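Local coordinates for hypothetical protein (Thermococcus kodakarensis, PDB 2PBZ) that binds ATP and is probably a PurP-type ligase of purine (IMP) biosynthesis that forms a carbon-nitrogen bond with the help of magnesium or manganese, at residues Q15-A20 with P43-L48; T55-D60 with A72-E77; A109-V114 with L252-D257. All coordinates share one frame; numbering follows the deposited sequence.

Interaction 1 (Q15-A20 with P43-L48); sequences QILLGA and PIVDDL
Leu-17 and Leu-18, successive residues of a helix, share the side chain of Ile-44 between them. The two methyl-bearing branches of the isoleucine divide the work: Ile-44 CD1 lies 3.9 Å from Leu-17 CB, beside the helix backbone, while Ile-44 CG2 meets Leu-18 CD1 at 3.9 Å. Ile-44 has CG1 wedged between its own backbone N and carbonyl carbon (chi1 58°), and with the rest of the chain extended this carries CD1 in against the helix. Farther along, Leu-17 CD1 touches Val-45 CG2 at 3.8 Å, the two side chains slanting past one another. All of these approaches are apolar. The helix 13-22 packs on a parallel sheet of the order 5-8, 27-31, 47-50, a layout consistent with the Rossmann-like family assigned to this region, and 43-46 is the loop that leads into strand 47-50. Strand 27-31 supplies the next layer, since Leu-17 and Val-45 both rest on Leu-29. The loop is also tied to that strand by Asp-46 OD2, which accepts a hydrogen bond from Thr-27 N, and Asp-47 forms a salt bridge with Arg-28. From outside, Leu-282 of the second subunit packs on Ile-44, and Glu-281 of the same subunit on Leu-18.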
ATOM      1  N   GLN A  15       6.082  12.704   9.940  1.00 36.13           N
ATOM      2  CA  GLN A  15       6.711  11.440  10.265  1.00 34.16           C
ATOM      3  C   GLN A  15       7.804  11.702  11.303  1.00 33.49           C
ATOM      4  O   GLN A  15       7.895  11.018  12.318  1.00 32.45           O
ATOM      5  CB  GLN A  15       7.328  10.872   8.999  1.00 32.50           C
ATOM      6  CG  GLN A  15       7.910   9.508   9.136  1.00 36.99           C
ATOM      7  CD  GLN A  15       8.860   9.184   8.003  1.00 36.05           C
ATOM      8  OE1 GLN A  15       8.844   9.833   6.949  1.00 36.20           O
ATOM      9  NE2 GLN A  15       9.692   8.182   8.209  1.00 34.95           N
ATOM     10  N   ILE A  16       8.623  12.707  11.031  1.00 32.75           N
ATOM     11  CA  ILE A  16       9.717  13.085  11.916  1.00 33.69           C
ATOM     12  C   ILE A  16       9.267  13.442  13.332  1.00 34.90           C
ATOM     13  O   ILE A  16       9.769  12.867  14.299  1.00 35.24           O
ATOM     14  CB  ILE A  16      10.518  14.272  11.323  1.00 31.80           C
ATOM     15  CG1 ILE A  16      11.249  13.823  10.062  1.00 29.69           C
ATOM     16  CG2 ILE A  16      11.506  14.812  12.359  1.00 34.19           C
ATOM     17  CD1 ILE A  16      11.901  14.939   9.304  1.00 27.25           C
ATOM     18  N   LEU A  17       8.323  14.382  13.451  1.00 35.91           N
ATOM     19  CA  LEU A  17       7.823  14.801  14.766  1.00 36.29           C
ATOM     20  C   LEU A  17       7.086  13.694  15.521  1.00 36.54           C
ATOM     21  O   LEU A  17       7.256  13.548  16.721  1.00 38.76           O
ATOM     22  CB  LEU A  17       6.924  16.031  14.628  1.00 36.45           C
ATOM     23  CG  LEU A  17       7.566  17.309  14.065  1.00 37.88           C
ATOM     24  CD1 LEU A  17       6.587  18.468  14.144  1.00 36.00           C
ATOM     25  CD2 LEU A  17       8.821  17.647  14.840  1.00 37.49           C
ATOM     26  N   LEU A  18       6.276  12.909  14.823  1.00 35.84           N
ATOM     27  CA  LEU A  18       5.550  11.832  15.473  1.00 36.05           C
ATOM     28  C   LEU A  18       6.552  10.840  16.040  1.00 36.87           C
ATOM     29  O   LEU A  18       6.391  10.353  17.151  1.00 38.48           O
ATOM     30  CB  LEU A  18       4.607  11.140  14.478  1.00 34.64           C
ATOM     31  CG  LEU A  18       3.879   9.858  14.910  1.00 34.58           C
ATOM     32  CD1 LEU A  18       3.121  10.085  16.204  1.00 36.04           C
ATOM     33  CD2 LEU A  18       2.926   9.417  13.814  1.00 34.84           C
ATOM     34  N   GLY A  19       7.593  10.545  15.274  1.00 37.64           N
ATOM     35  CA  GLY A  19       8.605   9.608  15.730  1.00 38.03           C
ATOM     36  C   GLY A  19       9.386  10.136  16.919  1.00 39.34           C
ATOM     37  O   GLY A  19       9.808   9.377  17.780  1.00 39.86           O
ATOM     38  N   ALA A  20       9.586  11.443  16.969  1.00 39.57           N
ATOM     39  CA  ALA A  20      10.309  12.049  18.071  1.00 40.16           C
ATOM     40  C   ALA A  20       9.454  12.031  19.336  1.00 41.69           C
ATOM     41  O   ALA A  20       9.916  11.634  20.402  1.00 42.95           O
ATOM     42  CB  ALA A  20      10.693  13.468  17.710  1.00 38.71           C
ATOM     43  N   PRO A  43      -1.559  17.141  17.672  1.00 35.64           N
ATOM     44  CA  PRO A  43      -1.067  16.897  19.024  1.00 38.72           C
ATOM     45  C   PRO A  43       0.399  16.495  19.100  1.00 41.36           C
ATOM     46  O   PRO A  43       0.913  16.233  20.173  1.00 42.48           O
ATOM     47  CB  PRO A  43      -1.974  15.770  19.520  1.00 37.47           C
ATOM     48  CG  PRO A  43      -3.229  15.996  18.776  1.00 38.80           C
ATOM     49  CD  PRO A  43      -2.730  16.299  17.393  1.00 36.98           C
ATOM     50  N   ILE A  44       1.085  16.434  17.971  1.00 44.31           N
ATOM     51  CA  ILE A  44       2.482  16.016  18.004  1.00 45.61           C
ATOM     52  C   ILE A  44       3.472  17.170  18.075  1.00 46.28           C
ATOM     53  O   ILE A  44       4.683  16.947  18.196  1.00 46.94           O
ATOM     54  CB  ILE A  44       2.838  15.141  16.781  1.00 45.04           C
ATOM     55  CG1 ILE A  44       2.541  15.919  15.503  1.00 46.10           C
ATOM     56  CG2 ILE A  44       2.073  13.819  16.845  1.00 43.96           C
ATOM     57  CD1 ILE A  44       3.112  15.303  14.253  1.00 48.74           C
ATOM     58  N   VAL A  45       2.966  18.396  18.001  1.00 46.01           N
ATOM     59  CA  VAL A  45       3.836  19.562  18.065  1.00 46.09           C
ATOM     60  C   VAL A  45       3.728  20.289  19.408  1.00 47.62           C
ATOM     61  O   VAL A  45       2.633  20.674  19.835  1.00 48.50           O
ATOM     62  CB  VAL A  45       3.515  20.574  16.948  1.00 45.37           C
ATOM     63  CG1 VAL A  45       4.578  21.651  16.898  1.00 42.78           C
ATOM     64  CG2 VAL A  45       3.393  19.869  15.630  1.00 46.16           C
ATOM     65  N   ASP A  46       4.867  20.477  20.067  1.00 48.55           N
ATOM     66  CA  ASP A  46       4.890  21.171  21.341  1.00 50.54           C
ATOM     67  C   ASP A  46       5.135  22.664  21.119  1.00 51.91           C
ATOM     68  O   ASP A  46       4.279  23.492  21.430  1.00 55.49           O
ATOM     69  CB  ASP A  46       5.956  20.561  22.257  1.00 49.96           C
ATOM     70  CG  ASP A  46       5.753  19.057  22.466  1.00 51.03           C
ATOM     71  OD1 ASP A  46       4.596  18.593  22.429  1.00 50.11           O
ATOM     72  OD2 ASP A  46       6.749  18.331  22.676  1.00 51.19           O
ATOM     73  N   ASP A  47       6.287  23.015  20.571  1.00 51.63           N
ATOM     74  CA  ASP A  47       6.585  24.419  20.302  1.00 51.31           C
ATOM     75  C   ASP A  47       6.411  24.694  18.819  1.00 50.18           C
ATOM     76  O   ASP A  47       7.073  24.088  18.007  1.00 52.33           O
ATOM     77  CB  ASP A  47       8.019  24.748  20.741  1.00 53.33           C
ATOM     78  CG  ASP A  47       8.404  26.200  20.474  1.00 55.53           C
ATOM     79  OD1 ASP A  47       7.494  27.041  20.306  1.00 57.90           O
ATOM     80  OD2 ASP A  47       9.619  26.509  20.452  1.00 55.48           O
ATOM     81  N   LEU A  48       5.517  25.611  18.471  1.00 48.92           N
ATOM     82  CA  LEU A  48       5.264  25.939  17.075  1.00 47.14           C
ATOM     83  C   LEU A  48       5.742  27.341  16.727  1.00 45.74           C
ATOM     84  O   LEU A  48       5.114  28.332  17.083  1.00 46.99           O
ATOM     85  CB  LEU A  48       3.769  25.817  16.762  1.00 47.59           C
ATOM     86  CG  LEU A  48       3.355  25.975  15.300  1.00 48.23           C
ATOM     87  CD1 LEU A  48       3.918  24.821  14.455  1.00 49.24           C
ATOM     88  CD2 LEU A  48       1.838  26.000  15.226  1.00 49.11           C
TER

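Interaction 2 (T55-D60 with A72-E77); sequences TSILND and AYLGIE
The backbones of 55-60 and 72-77 come nearest at Thr-55 and Leu-74, whose CA atoms lie 6.3 Å apart, where an irregular loop passes the corner between two short helices. Leu-74 is the first residue after helix 70-73 to leave helical backbone angles, and Gly-75 after it is the N-cap of the second helix. Placed at this break, the leucine directs its side chain at the loop and spreads its two methyl groups between two loop residues. Leu-74 CD1 reaches Ile-57 CG2 head-on, tip to tip, at 3.4 Å, a close approach for two methyl groups. Leu-74 CD2 settles against main chain more than side chain: it lies 3.6 Å from Thr-55 CA, with Thr-55 N also near, whereas the threonine methyl CG2 stands farther off, 4.1 Å from Leu-74 CD2. The Thr-55 and Leu-74 side chains pass at a slant. The first torsion of Leu-74 (chi1 -33°) falls short of a fully staggered position and sets CG beside the backbone N, roughly anti to the carbonyl carbon.

Ile-57 is the centre of an inverse gamma turn, closed by Leu-58 N to Ser-56 O at 2.7 Å, and points toward the leucine. Behind the pair, helix 76-80 adds Ala-78 against Ile-57 and Ile-79 against Leu-74. The leucine is buried, and Thr-55 is exposed. The contact thus joins the loop after strand 47-50 to the corner between helices 70-73 and 76-80. Its chemistry is mainly apolar: the approaches of Leu-74 to Thr-55 and Ile-57 depend on shape, and the directionality of polar bonds plays no part between the two segments.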
ATOM      1  N   THR A  55      14.603  30.745   7.460  1.00 56.96           N
ATOM      2  CA  THR A  55      16.007  31.053   7.658  1.00 57.09           C
ATOM      3  C   THR A  55      16.431  31.203   9.119  1.00 57.07           C
ATOM      4  O   THR A  55      17.577  31.533   9.394  1.00 58.32           O
ATOM      5  CB  THR A  55      16.371  32.328   6.888  1.00 57.03           C
ATOM      6  OG1 THR A  55      15.637  33.433   7.420  1.00 58.46           O
ATOM      7  CG2 THR A  55      15.990  32.182   5.415  1.00 58.23           C
ATOM      8  N   SER A  56      15.527  30.956  10.058  1.00 56.58           N
ATOM      9  CA  SER A  56      15.859  31.076  11.474  1.00 56.01           C
ATOM     10  C   SER A  56      16.638  29.862  11.981  1.00 55.93           C
ATOM     11  O   SER A  56      16.441  29.425  13.105  1.00 54.95           O
ATOM     12  CB  SER A  56      14.575  31.238  12.294  1.00 56.62           C
ATOM     13  OG  SER A  56      13.601  31.930  11.537  1.00 57.96           O
ATOM     14  N   ILE A  57      17.522  29.327  11.140  1.00 57.75           N
ATOM     15  CA  ILE A  57      18.356  28.163  11.489  1.00 58.04           C
ATOM     16  C   ILE A  57      19.467  28.432  12.521  1.00 58.49           C
ATOM     17  O   ILE A  57      20.635  28.049  12.328  1.00 57.59           O
ATOM     18  CB  ILE A  57      19.029  27.555  10.250  1.00 59.00           C
ATOM     19  CG1 ILE A  57      19.766  28.638   9.445  1.00 56.08           C
ATOM     20  CG2 ILE A  57      17.974  26.824   9.419  1.00 62.25           C
ATOM     21  CD1 ILE A  57      20.593  28.080   8.301  1.00 53.95           C
ATOM     22  N   LEU A  58      19.084  29.104  13.604  1.00 57.84           N
ATOM     23  CA  LEU A  58      19.987  29.390  14.698  1.00 57.83           C
ATOM     24  C   LEU A  58      19.403  28.564  15.829  1.00 57.73           C
ATOM     25  O   LEU A  58      19.817  28.668  16.975  1.00 59.12           O
ATOM     26  CB  LEU A  58      19.958  30.879  15.042  1.00 57.57           C
ATOM     27  CG  LEU A  58      20.356  31.797  13.881  1.00 58.83           C
ATOM     28  CD1 LEU A  58      19.846  33.199  14.136  1.00 59.73           C
ATOM     29  CD2 LEU A  58      21.871  31.781  13.700  1.00 59.44           C
ATOM     30  N   ASN A  59      18.435  27.730  15.476  1.00 57.56           N
ATOM     31  CA  ASN A  59      17.760  26.871  16.438  1.00 58.38           C
ATOM     32  C   ASN A  59      18.766  26.224  17.359  1.00 58.53           C
ATOM     33  O   ASN A  59      19.445  25.290  16.978  1.00 60.99           O
ATOM     34  CB  ASN A  59      16.948  25.794  15.714  1.00 56.75           C
ATOM     35  CG  ASN A  59      16.196  24.897  16.675  1.00 56.43           C
ATOM     36  OD1 ASN A  59      16.733  23.907  17.156  1.00 56.00           O
ATOM     37  ND2 ASN A  59      14.952  25.254  16.982  1.00 56.15           N
ATOM     38  N   ASP A  60      18.876  26.727  18.571  1.00 60.26           N
ATOM     39  CA  ASP A  60      19.829  26.160  19.503  1.00 62.30           C
ATOM     40  C   ASP A  60      19.227  24.917  20.099  1.00 61.52           C
ATOM     41  O   ASP A  60      18.572  24.136  19.405  1.00 58.49           O
ATOM     42  CB  ASP A  60      20.146  27.148  20.629  1.00 65.85           C
ATOM     43  CG  ASP A  60      21.022  28.307  20.173  1.00 69.91           C
ATOM     44  OD1 ASP A  60      21.097  29.302  20.940  1.00 71.41           O
ATOM     45  OD2 ASP A  60      21.632  28.224  19.072  1.00 71.02           O
ATOM     46  N   ALA A  72      15.847  23.995  -0.537  1.00 52.76           N
ATOM     47  CA  ALA A  72      14.919  24.829  -1.272  1.00 55.73           C
ATOM     48  C   ALA A  72      14.466  26.003  -0.390  1.00 57.38           C
ATOM     49  O   ALA A  72      14.014  27.031  -0.895  1.00 56.94           O
ATOM     50  CB  ALA A  72      13.722  23.986  -1.730  1.00 54.72           C
ATOM     51  N   TYR A  73      14.600  25.843   0.925  1.00 59.74           N
ATOM     52  CA  TYR A  73      14.215  26.883   1.889  1.00 61.76           C
ATOM     53  C   TYR A  73      15.454  27.616   2.385  1.00 62.05           C
ATOM     54  O   TYR A  73      15.379  28.754   2.852  1.00 63.22           O
ATOM     55  CB  TYR A  73      13.518  26.278   3.111  1.00 62.82           C
ATOM     56  CG  TYR A  73      12.031  26.037   2.978  1.00 63.81           C
ATOM     57  CD1 TYR A  73      11.504  24.763   3.134  1.00 64.00           C
ATOM     58  CD2 TYR A  73      11.143  27.093   2.754  1.00 63.88           C
ATOM     59  CE1 TYR A  73      10.128  24.535   3.070  1.00 65.10           C
ATOM     60  CE2 TYR A  73       9.752  26.879   2.688  1.00 64.07           C
ATOM     61  CZ  TYR A  73       9.253  25.592   2.849  1.00 64.95           C
ATOM     62  OH  TYR A  73       7.893  25.352   2.809  1.00 66.34           O
ATOM     63  N   LEU A  74      16.593  26.944   2.300  1.00 62.36           N
ATOM     64  CA  LEU A  74      17.851  27.514   2.754  1.00 63.09           C
ATOM     65  C   LEU A  74      18.946  27.016   1.812  1.00 64.35           C
ATOM     66  O   LEU A  74      18.975  25.830   1.445  1.00 64.99           O
ATOM     67  CB  LEU A  74      18.151  27.035   4.177  1.00 61.39           C
ATOM     68  CG  LEU A  74      16.952  26.809   5.096  1.00 60.52           C
ATOM     69  CD1 LEU A  74      17.340  25.855   6.218  1.00 58.98           C
ATOM     70  CD2 LEU A  74      16.440  28.144   5.631  1.00 60.12           C
ATOM     71  N   GLY A  75      19.853  27.898   1.413  1.00 64.63           N
ATOM     72  CA  GLY A  75      20.905  27.439   0.526  1.00 64.48           C
ATOM     73  C   GLY A  75      21.762  26.363   1.173  1.00 64.06           C
ATOM     74  O   GLY A  75      21.655  26.099   2.372  1.00 63.09           O
ATOM     75  N   ILE A  76      22.623  25.745   0.369  1.00 64.60           N
ATOM     76  CA  ILE A  76      23.533  24.710   0.857  1.00 64.78           C
ATOM     77  C   ILE A  76      24.618  25.346   1.734  1.00 65.20           C
ATOM     78  O   ILE A  76      25.089  24.738   2.711  1.00 63.91           O
ATOM     79  CB  ILE A  76      24.194  23.991  -0.324  1.00 65.18           C
ATOM     80  CG1 ILE A  76      23.117  23.607  -1.344  1.00 65.76           C
ATOM     81  CG2 ILE A  76      24.929  22.763   0.166  1.00 65.18           C
ATOM     82  CD1 ILE A  76      23.641  22.844  -2.560  1.00 66.58           C
ATOM     83  N   GLU A  77      25.005  26.568   1.367  1.00 65.34           N
ATOM     84  CA  GLU A  77      26.019  27.349   2.077  1.00 66.76           C
ATOM     85  C   GLU A  77      25.604  27.605   3.519  1.00 66.35           C
ATOM     86  O   GLU A  77      26.329  27.281   4.476  1.00 66.78           O
ATOM     87  CB  GLU A  77      26.221  28.724   1.414  1.00 69.59           C
ATOM     88  CG  GLU A  77      26.799  28.728   0.004  1.00 73.60           C
ATOM     89  CD  GLU A  77      25.930  27.999  -0.999  1.00 75.94           C
ATOM     90  OE1 GLU A  77      24.682  28.164  -0.963  1.00 75.75           O
ATOM     91  OE2 GLU A  77      26.514  27.272  -1.833  1.00 77.88           O
TER

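Interaction 3 (A109-V114 with L252-D257); sequences AGIPRV and LHFAYD
Ile-111 meets the ring of Phe-254 with its CG2 branch and the methyl end of Leu-252 with its CD1, so that a single aliphatic side chain spans two residues of one strand. The isoleucine and phenylalanine side chains cross at about a right angle. Ile-111 CG2 comes obliquely to the far end of the ring, 3.9 Å from CE2 and 4.0 Å from CZ of Phe-254. The other branch has CG1 anti to the carbonyl carbon of Ile-111 (chi1 -56°) and continues extended, which carries Ile-111 CD1 along to Leu-252 CD1 at a looser 4.3 Å. The CA atoms of Ile-111 and Leu-252 are 9.7 Å apart, a gap bridged by side chains alone.

On the loop, the carbonyl of Ile-111 accepts a bond from the Arg-113 side chain. Arg-113 NH1 donates to Ile-111 O at 2.8 Å, almost in line with the C=O bond (166° at the oxygen) and in the plane of the guanidinium. The bend at the hydrogen is marked, 136°. Just upstream, Gly-110, the first residue past the helix, has positive phi in a Schellman motif; the next residue, Ile-111, points toward the strand.

Strand 249-255 belongs to an antiparallel sheet consistent with the ATP-grasp family assigned to this region, between 170-178 and 261-266. Backbone hydrogen bonds between Ala-262 and both Pro-112 and Val-114 tie the loop to strand 261-266 as well. Helix 224-241 closes the group, with Tyr-230 against Pro-112 and Leu-227 against Phe-254, so the contact sits where the chain leaving helix 99-109 packs against both helix 224-241 and the sheet.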
ATOM      1  N   ALA A 109      30.965   3.811  -5.600  1.00 60.91           N
ATOM      2  CA  ALA A 109      30.411   2.648  -4.903  1.00 61.73           C
ATOM      3  C   ALA A 109      30.248   1.455  -5.838  1.00 62.14           C
ATOM      4  O   ALA A 109      29.902   0.360  -5.394  1.00 61.49           O
ATOM      5  CB  ALA A 109      29.066   2.995  -4.262  1.00 61.39           C
ATOM      6  N   GLY A 110      30.499   1.675  -7.129  1.00 62.36           N
ATOM      7  CA  GLY A 110      30.378   0.599  -8.100  1.00 62.23           C
ATOM      8  C   GLY A 110      28.943   0.292  -8.481  1.00 62.01           C
ATOM      9  O   GLY A 110      28.663  -0.739  -9.083  1.00 61.97           O
ATOM     10  N   ILE A 111      28.032   1.196  -8.143  1.00 62.03           N
ATOM     11  CA  ILE A 111      26.620   1.008  -8.446  1.00 62.11           C
ATOM     12  C   ILE A 111      26.317   1.352  -9.905  1.00 62.24           C
ATOM     13  O   ILE A 111      26.720   2.402 -10.407  1.00 61.98           O
ATOM     14  CB  ILE A 111      25.750   1.876  -7.506  1.00 62.24           C
ATOM     15  CG1 ILE A 111      26.086   1.526  -6.054  1.00 61.56           C
ATOM     16  CG2 ILE A 111      24.260   1.632  -7.771  1.00 62.25           C
ATOM     17  CD1 ILE A 111      25.471   2.454  -5.039  1.00 62.33           C
ATOM     18  N   PRO A 112      25.607   0.453 -10.604  1.00 62.43           N
ATOM     19  CA  PRO A 112      25.259   0.681 -12.009  1.00 62.48           C
ATOM     20  C   PRO A 112      24.337   1.878 -12.129  1.00 63.36           C
ATOM     21  O   PRO A 112      23.367   1.977 -11.393  1.00 62.92           O
ATOM     22  CB  PRO A 112      24.550  -0.616 -12.410  1.00 62.55           C
ATOM     23  CG  PRO A 112      25.142  -1.650 -11.459  1.00 62.59           C
ATOM     24  CD  PRO A 112      25.158  -0.878 -10.156  1.00 62.63           C
ATOM     25  N   ARG A 113      24.629   2.795 -13.047  1.00 64.51           N
ATOM     26  CA  ARG A 113      23.755   3.940 -13.207  1.00 65.99           C
ATOM     27  C   ARG A 113      23.174   4.002 -14.621  1.00 66.65           C
ATOM     28  O   ARG A 113      23.684   3.367 -15.540  1.00 66.95           O
ATOM     29  CB  ARG A 113      24.510   5.229 -12.856  1.00 66.85           C
ATOM     30  CG  ARG A 113      25.382   5.815 -13.950  1.00 69.18           C
ATOM     31  CD  ARG A 113      26.328   6.893 -13.371  1.00 71.03           C
ATOM     32  NE  ARG A 113      27.718   6.430 -13.323  1.00 72.73           N
ATOM     33  CZ  ARG A 113      28.122   5.331 -12.682  1.00 73.87           C
ATOM     34  NH1 ARG A 113      27.237   4.580 -12.024  1.00 74.07           N
ATOM     35  NH2 ARG A 113      29.405   4.964 -12.715  1.00 73.55           N
ATOM     36  N   VAL A 114      22.076   4.725 -14.791  1.00 67.36           N
ATOM     37  CA  VAL A 114      21.502   4.847 -16.121  1.00 68.30           C
ATOM     38  C   VAL A 114      22.538   5.583 -16.944  1.00 69.61           C
ATOM     39  O   VAL A 114      23.168   6.522 -16.456  1.00 70.79           O
ATOM     40  CB  VAL A 114      20.214   5.667 -16.125  1.00 67.44           C
ATOM     41  CG1 VAL A 114      19.146   4.915 -15.373  1.00 69.22           C
ATOM     42  CG2 VAL A 114      20.458   7.027 -15.488  1.00 67.69           C
ATOM     43  N   LEU A 252      18.636   5.184  -2.252  1.00 40.49           N
ATOM     44  CA  LEU A 252      19.165   4.968  -3.582  1.00 40.34           C
ATOM     45  C   LEU A 252      17.938   4.840  -4.481  1.00 40.07           C
ATOM     46  O   LEU A 252      16.970   4.170  -4.133  1.00 39.93           O
ATOM     47  CB  LEU A 252      20.001   3.690  -3.608  1.00 41.25           C
ATOM     48  CG  LEU A 252      21.166   3.687  -2.616  1.00 40.66           C
ATOM     49  CD1 LEU A 252      21.875   2.354  -2.634  1.00 40.44           C
ATOM     50  CD2 LEU A 252      22.120   4.808  -2.975  1.00 40.97           C
ATOM     51  N   HIS A 253      17.956   5.521  -5.614  1.00 39.43           N
ATOM     52  CA  HIS A 253      16.832   5.475  -6.536  1.00 40.53           C
ATOM     53  C   HIS A 253      17.172   4.597  -7.743  1.00 41.62           C
ATOM     54  O   HIS A 253      18.225   4.743  -8.356  1.00 41.91           O
ATOM     55  CB  HIS A 253      16.460   6.905  -6.961  1.00 40.22           C
ATOM     56  CG  HIS A 253      16.110   7.800  -5.809  1.00 40.32           C
ATOM     57  ND1 HIS A 253      15.869   9.150  -5.952  1.00 39.67           N
ATOM     58  CD2 HIS A 253      15.954   7.528  -4.490  1.00 39.76           C
ATOM     59  CE1 HIS A 253      15.581   9.672  -4.773  1.00 40.38           C
ATOM     60  NE2 HIS A 253      15.627   8.709  -3.870  1.00 40.31           N
ATOM     61  N   PHE A 254      16.278   3.679  -8.081  1.00 42.09           N
ATOM     62  CA  PHE A 254      16.540   2.774  -9.190  1.00 44.55           C
ATOM     63  C   PHE A 254      15.442   2.629 -10.202  1.00 44.92           C
ATOM     64  O   PHE A 254      14.283   2.914  -9.943  1.00 46.34           O
ATOM     65  CB  PHE A 254      16.831   1.355  -8.695  1.00 45.98           C
ATOM     66  CG  PHE A 254      18.110   1.213  -7.946  1.00 47.03           C
ATOM     67  CD1 PHE A 254      18.126   1.248  -6.549  1.00 46.12           C
ATOM     68  CD2 PHE A 254      19.300   0.990  -8.634  1.00 46.04           C
ATOM     69  CE1 PHE A 254      19.325   1.050  -5.851  1.00 46.14           C
ATOM     70  CE2 PHE A 254      20.499   0.790  -7.948  1.00 45.49           C
ATOM     71  CZ  PHE A 254      20.512   0.817  -6.561  1.00 45.13           C
ATOM     72  N   ALA A 255      15.840   2.119 -11.354  1.00 44.90           N
ATOM     73  CA  ALA A 255      14.938   1.843 -12.450  1.00 47.40           C
ATOM     74  C   ALA A 255      15.125   0.343 -12.616  1.00 49.51           C
ATOM     75  O   ALA A 255      16.237  -0.109 -12.899  1.00 50.80           O
ATOM     76  CB  ALA A 255      15.385   2.570 -13.700  1.00 46.51           C
ATOM     77  N   TYR A 256      14.074  -0.442 -12.407  1.00 51.11           N
ATOM     78  CA  TYR A 256      14.234  -1.879 -12.564  1.00 52.97           C
ATOM     79  C   TYR A 256      13.840  -2.323 -13.975  1.00 54.70           C
ATOM     80  O   TYR A 256      12.664  -2.316 -14.349  1.00 55.73           O
ATOM     81  CB  TYR A 256      13.431  -2.639 -11.513  1.00 52.02           C
ATOM     82  CG  TYR A 256      13.853  -4.081 -11.417  1.00 52.40           C
ATOM     83  CD1 TYR A 256      15.160  -4.420 -11.081  1.00 52.36           C
ATOM     84  CD2 TYR A 256      12.965  -5.105 -11.704  1.00 52.44           C
ATOM     85  CE1 TYR A 256      15.579  -5.748 -11.038  1.00 52.09           C
ATOM     86  CE2 TYR A 256      13.375  -6.447 -11.666  1.00 53.10           C
ATOM     87  CZ  TYR A 256      14.690  -6.759 -11.331  1.00 52.28           C
ATOM     88  OH  TYR A 256      15.111  -8.073 -11.299  1.00 50.55           O
ATOM     89  N   ASP A 257      14.864  -2.691 -14.740  1.00 56.45           N
ATOM     90  CA  ASP A 257      14.775  -3.143 -16.141  1.00 57.05           C
ATOM     91  C   ASP A 257      14.585  -4.631 -16.014  1.00 56.59           C
ATOM     92  O   ASP A 257      13.936  -5.284 -16.810  1.00 56.28           O
ATOM     93  CB  ASP A 257      16.140  -2.922 -16.817  1.00 58.03           C
ATOM     94  CG  ASP A 257      16.051  -2.193 -18.133  1.00 58.81           C
ATOM     95  OD1 ASP A 257      17.115  -2.052 -18.783  1.00 59.13           O
ATOM     96  OD2 ASP A 257      14.944  -1.757 -18.511  1.00 59.83           O
TER

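In the fold
Along the chain the three contacts follow one another without nesting. Interactions 1 and 2 both belong to the N-terminal Rossmann-like family region, their centres 19 Å apart; strand 47-50 runs on from the loop of interaction 1 and leads to the loop of interaction 2. Interaction 3 lies across the centre of the chain from both, with its centre 34 Å from that of interaction 1 and 31 Å from that of interaction 2, and it joins the two family regions. It lies close to the nucleotide: the Phe-254 side chain is about 10 Å from bound ATP and about 8 Å from that of ATP-binding Tyr-172. In interaction 2, the Tyr-73 side chain is about 14 Å from a bound ATP.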